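Local coordinates for acyl-CoA dehydrogenase family protein (Porphyromonas gingivalis, PDB 2OKU) that probably acts as an FAD-dependent acyl-CoA dehydrogenase, of which this chain is the helical C-terminal domain, at residues A47-V52 with R66-M71. Sequence-based numbering, arbitrary orientation.
Sequences ALIAFV and RRLVEM
L68 sets CG anti to its own carbonyl carbon (chi1 -63°) and CD1 anti to CA, which leaves the other methyl, CD2, to push into helix 32-53 among L48, I49 and V52. CD2 of L68 settles onto the backbone and side-chain base of I49, 4.0 Å from I49 CG1 and equally close to I49 CA. L48 passes that methyl at a slant, its branch carbon CG lying 4.1 Å from L68 CD2. V52, one turn on from L48, comes tip to tip with the leucine, its CG2 4.1 Å from L68 CD2. A single methyl therefore meets three side chains of the facing helix, on two successive turns.

One turn further along helix 58-87, selenomethionine M71 bends at chi2 (77°) and crosses L48 at about a right angle. Its selenium sits 3.9 Å from L48 CD2, so L48 spans both contacts, CG on the leucine and CD2 on M71.

The two successive helices form an antiparallel helical hairpin within the bundle of the acyl-CoA dehydrogenase C-terminal domain, at 162° with their local axes 10.2 Å apart. I49 and L68 mark the closest backbone level, CA to CA 6.2 Å. Other parts of the chain close in around the seam: I9 of helix 7-11 packs on I49, while D110 and V113 of helix 92-115 touch L48 and V52. V69 points away from helix 32-53 and packs on F91 of the second subunit.

No hydrogen bond or salt bridge links 47-52 to 66-71, and all five touching residues are buried. This join in the C-terminal domain thus rests on van der Waals contact and exclusion of water, with shape rather than polar pairing fitting the two helices together.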
ATOM      1  N   ALA A  47     -15.400  -1.738 -13.291  1.00 20.66           N
ATOM      2  CA  ALA A  47     -16.041  -2.738 -14.151  1.00 20.81           C
ATOM      3  C   ALA A  47     -16.552  -3.904 -13.317  1.00 20.45           C
ATOM      4  O   ALA A  47     -17.644  -4.390 -13.555  1.00 21.10           O
ATOM      5  CB  ALA A  47     -15.090  -3.234 -15.233  1.00 20.93           C
ATOM      6  N   LEU A  48     -15.776  -4.343 -12.333  1.00 20.10           N
ATOM      7  CA  LEU A  48     -16.197  -5.478 -11.476  1.00 20.34           C
ATOM      8  C   LEU A  48     -17.393  -5.100 -10.593  1.00 20.36           C
ATOM      9  O   LEU A  48     -18.317  -5.883 -10.423  1.00 19.94           O
ATOM     10  CB  LEU A  48     -15.044  -5.989 -10.607  1.00 20.12           C
ATOM     11  CG  LEU A  48     -15.354  -7.298  -9.875  1.00 20.31           C
ATOM     12  CD1 LEU A  48     -15.511  -8.456 -10.892  1.00 18.57           C
ATOM     13  CD2 LEU A  48     -14.263  -7.622  -8.827  1.00 20.90           C
ATOM     14  N   ILE A  49     -17.378  -3.877 -10.058  1.00 20.75           N
ATOM     15  CA  ILE A  49     -18.528  -3.379  -9.304  1.00 21.23           C
ATOM     16  C   ILE A  49     -19.781  -3.409 -10.177  1.00 21.50           C
ATOM     17  O   ILE A  49     -20.812  -3.903  -9.717  1.00 21.94           O
ATOM     18  CB  ILE A  49     -18.275  -1.954  -8.759  1.00 20.73           C
ATOM     19  CG1 ILE A  49     -17.194  -2.043  -7.677  1.00 21.42           C
ATOM     20  CG2 ILE A  49     -19.601  -1.309  -8.227  1.00 20.39           C
ATOM     21  CD1 ILE A  49     -16.515  -0.693  -7.284  1.00 21.21           C
ATOM     22  N   ALA A  50     -19.675  -2.905 -11.419  1.00 21.67           N
ATOM     23  CA  ALA A  50     -20.786  -2.937 -12.403  1.00 22.24           C
ATOM     24  C   ALA A  50     -21.249  -4.354 -12.703  1.00 22.18           C
ATOM     25  O   ALA A  50     -22.457  -4.609 -12.791  1.00 22.73           O
ATOM     26  CB  ALA A  50     -20.397  -2.227 -13.706  1.00 21.43           C
ATOM     27  N   PHE A  51     -20.299  -5.262 -12.882  1.00 22.14           N
ATOM     28  CA  PHE A  51     -20.612  -6.678 -13.106  1.00 23.39           C
ATOM     29  C   PHE A  51     -21.556  -7.222 -12.022  1.00 23.92           C
ATOM     30  O   PHE A  51     -22.519  -7.942 -12.331  1.00 24.69           O
ATOM     31  CB  PHE A  51     -19.333  -7.520 -13.216  1.00 23.58           C
ATOM     32  CG  PHE A  51     -19.580  -8.998 -13.222  1.00 22.96           C
ATOM     33  CD1 PHE A  51     -19.863  -9.658 -14.409  1.00 25.53           C
ATOM     34  CD2 PHE A  51     -19.566  -9.721 -12.045  1.00 23.43           C
ATOM     35  CE1 PHE A  51     -20.115 -11.043 -14.421  1.00 26.08           C
ATOM     36  CE2 PHE A  51     -19.806 -11.085 -12.041  1.00 24.89           C
ATOM     37  CZ  PHE A  51     -20.077 -11.754 -13.220  1.00 25.90           C
ATOM     38  N   VAL A  52     -21.286  -6.874 -10.771  1.00 23.66           N
ATOM     39  CA  VAL A  52     -22.096  -7.335  -9.629  1.00 24.31           C
ATOM     40  C   VAL A  52     -23.417  -6.548  -9.492  1.00 25.26           C
ATOM     41  O   VAL A  52     -24.500  -7.155  -9.426  1.00 26.48           O
ATOM     42  CB  VAL A  52     -21.309  -7.256  -8.286  1.00 23.44           C
ATOM     43  CG1 VAL A  52     -22.214  -7.623  -7.095  1.00 22.57           C
ATOM     44  CG2 VAL A  52     -20.051  -8.168  -8.310  1.00 19.59           C
ATOM     45  N   ARG A  66     -17.367  -7.078   0.562  1.00 21.55           N
ATOM     46  CA  ARG A  66     -16.007  -6.923   1.043  1.00 23.64           C
ATOM     47  C   ARG A  66     -14.986  -7.058  -0.102  1.00 21.57           C
ATOM     48  O   ARG A  66     -13.997  -6.329  -0.129  1.00 20.42           O
ATOM     49  CB  ARG A  66     -15.704  -7.924   2.122  1.00 24.88           C
ATOM     50  CG  ARG A  66     -14.320  -7.831   2.650  1.00 28.51           C
ATOM     51  CD  ARG A  66     -14.021  -8.962   3.603  1.00 32.64           C
ATOM     52  NE  ARG A  66     -14.767  -8.872   4.856  1.00 40.24           N
ATOM     53  CZ  ARG A  66     -14.543  -9.680   5.893  1.00 43.52           C
ATOM     54  NH1 ARG A  66     -13.598 -10.621   5.801  1.00 46.79           N
ATOM     55  NH2 ARG A  66     -15.242  -9.546   7.027  1.00 43.96           N
ATOM     56  N   ARG A  67     -15.234  -7.961  -1.053  1.00 20.60           N
ATOM     57  CA  ARG A  67     -14.344  -8.077  -2.237  1.00 21.61           C
ATOM     58  C   ARG A  67     -14.351  -6.819  -3.125  1.00 20.41           C
ATOM     59  O   ARG A  67     -13.311  -6.420  -3.666  1.00 20.50           O
ATOM     60  CB  ARG A  67     -14.711  -9.307  -3.069  1.00 21.02           C
ATOM     61  CG  ARG A  67     -14.277 -10.568  -2.417  1.00 22.34           C
ATOM     62  CD  ARG A  67     -14.739 -11.781  -3.199  1.00 24.56           C
ATOM     63  NE  ARG A  67     -14.533 -12.884  -2.333  1.00 28.57           N
ATOM     64  CZ  ARG A  67     -15.455 -13.499  -1.582  1.00 25.27           C
ATOM     65  NH1 ARG A  67     -16.747 -13.233  -1.613  1.00 25.20           N
ATOM     66  NH2 ARG A  67     -15.037 -14.441  -0.812  1.00 26.03           N
ATOM     67  N   LEU A  68     -15.510  -6.185  -3.253  1.00 20.54           N
ATOM     68  CA  LEU A  68     -15.595  -4.944  -4.023  1.00 20.41           C
ATOM     69  C   LEU A  68     -14.866  -3.815  -3.301  1.00 19.41           C
ATOM     70  O   LEU A  68     -14.221  -3.000  -3.955  1.00 20.59           O
ATOM     71  CB  LEU A  68     -17.037  -4.578  -4.292  1.00 20.41           C
ATOM     72  CG  LEU A  68     -17.828  -5.579  -5.159  1.00 20.75           C
ATOM     73  CD1 LEU A  68     -19.259  -5.062  -5.324  1.00 21.37           C
ATOM     74  CD2 LEU A  68     -17.136  -5.835  -6.517  1.00 21.96           C
ATOM     75  N   VAL A  69     -14.979  -3.766  -1.968  1.00 19.36           N
ATOM     76  CA  VAL A  69     -14.165  -2.854  -1.164  1.00 19.10           C
ATOM     77  C   VAL A  69     -12.654  -3.102  -1.412  1.00 19.26           C
ATOM     78  O   VAL A  69     -11.908  -2.174  -1.745  1.00 19.20           O
ATOM     79  CB  VAL A  69     -14.471  -2.942   0.341  1.00 18.43           C
ATOM     80  CG1 VAL A  69     -13.458  -2.078   1.127  1.00 18.53           C
ATOM     81  CG2 VAL A  69     -15.920  -2.543   0.670  1.00 17.29           C
ATOM     82  N   GLU A  70     -12.213  -4.350  -1.274  1.00 19.74           N
ATOM     83  CA  GLU A  70     -10.823  -4.703  -1.509  1.00 21.07           C
ATOM     84  C   GLU A  70     -10.333  -4.337  -2.910  1.00 19.85           C
ATOM     85  O   GLU A  70      -9.237  -3.807  -3.067  1.00 19.27           O
ATOM     86  CB  GLU A  70     -10.610  -6.185  -1.291  1.00 22.02           C
ATOM     87  CG  GLU A  70     -10.744  -6.612   0.137  1.00 25.25           C
ATOM     88  CD  GLU A  70     -10.571  -8.126   0.245  1.00 28.72           C
ATOM     89  OE1 GLU A  70      -9.563  -8.656  -0.341  1.00 34.75           O
ATOM     90  OE2 GLU A  70     -11.435  -8.752   0.891  1.00 36.68           O
HETATM   91  N   MSE A  71     -11.164  -4.629  -3.910  1.00 19.78           N
HETATM   92  CA  MSE A  71     -10.855  -4.338  -5.297  1.00 20.20           C
HETATM   93  C   MSE A  71     -10.564  -2.838  -5.448  1.00 19.80           C
HETATM   94  O   MSE A  71      -9.596  -2.417  -6.105  1.00 20.77           O
HETATM   95  CB  MSE A  71     -12.041  -4.764  -6.175  1.00 20.45           C
HETATM   96  CG  MSE A  71     -11.770  -4.691  -7.648  1.00 22.68           C
HETATM   97 SE   MSE A  71     -10.659  -6.265  -8.176  1.00 29.99          SE
HETATM   98  CE  MSE A  71     -10.511  -5.773 -10.103  1.00 23.72           C
TER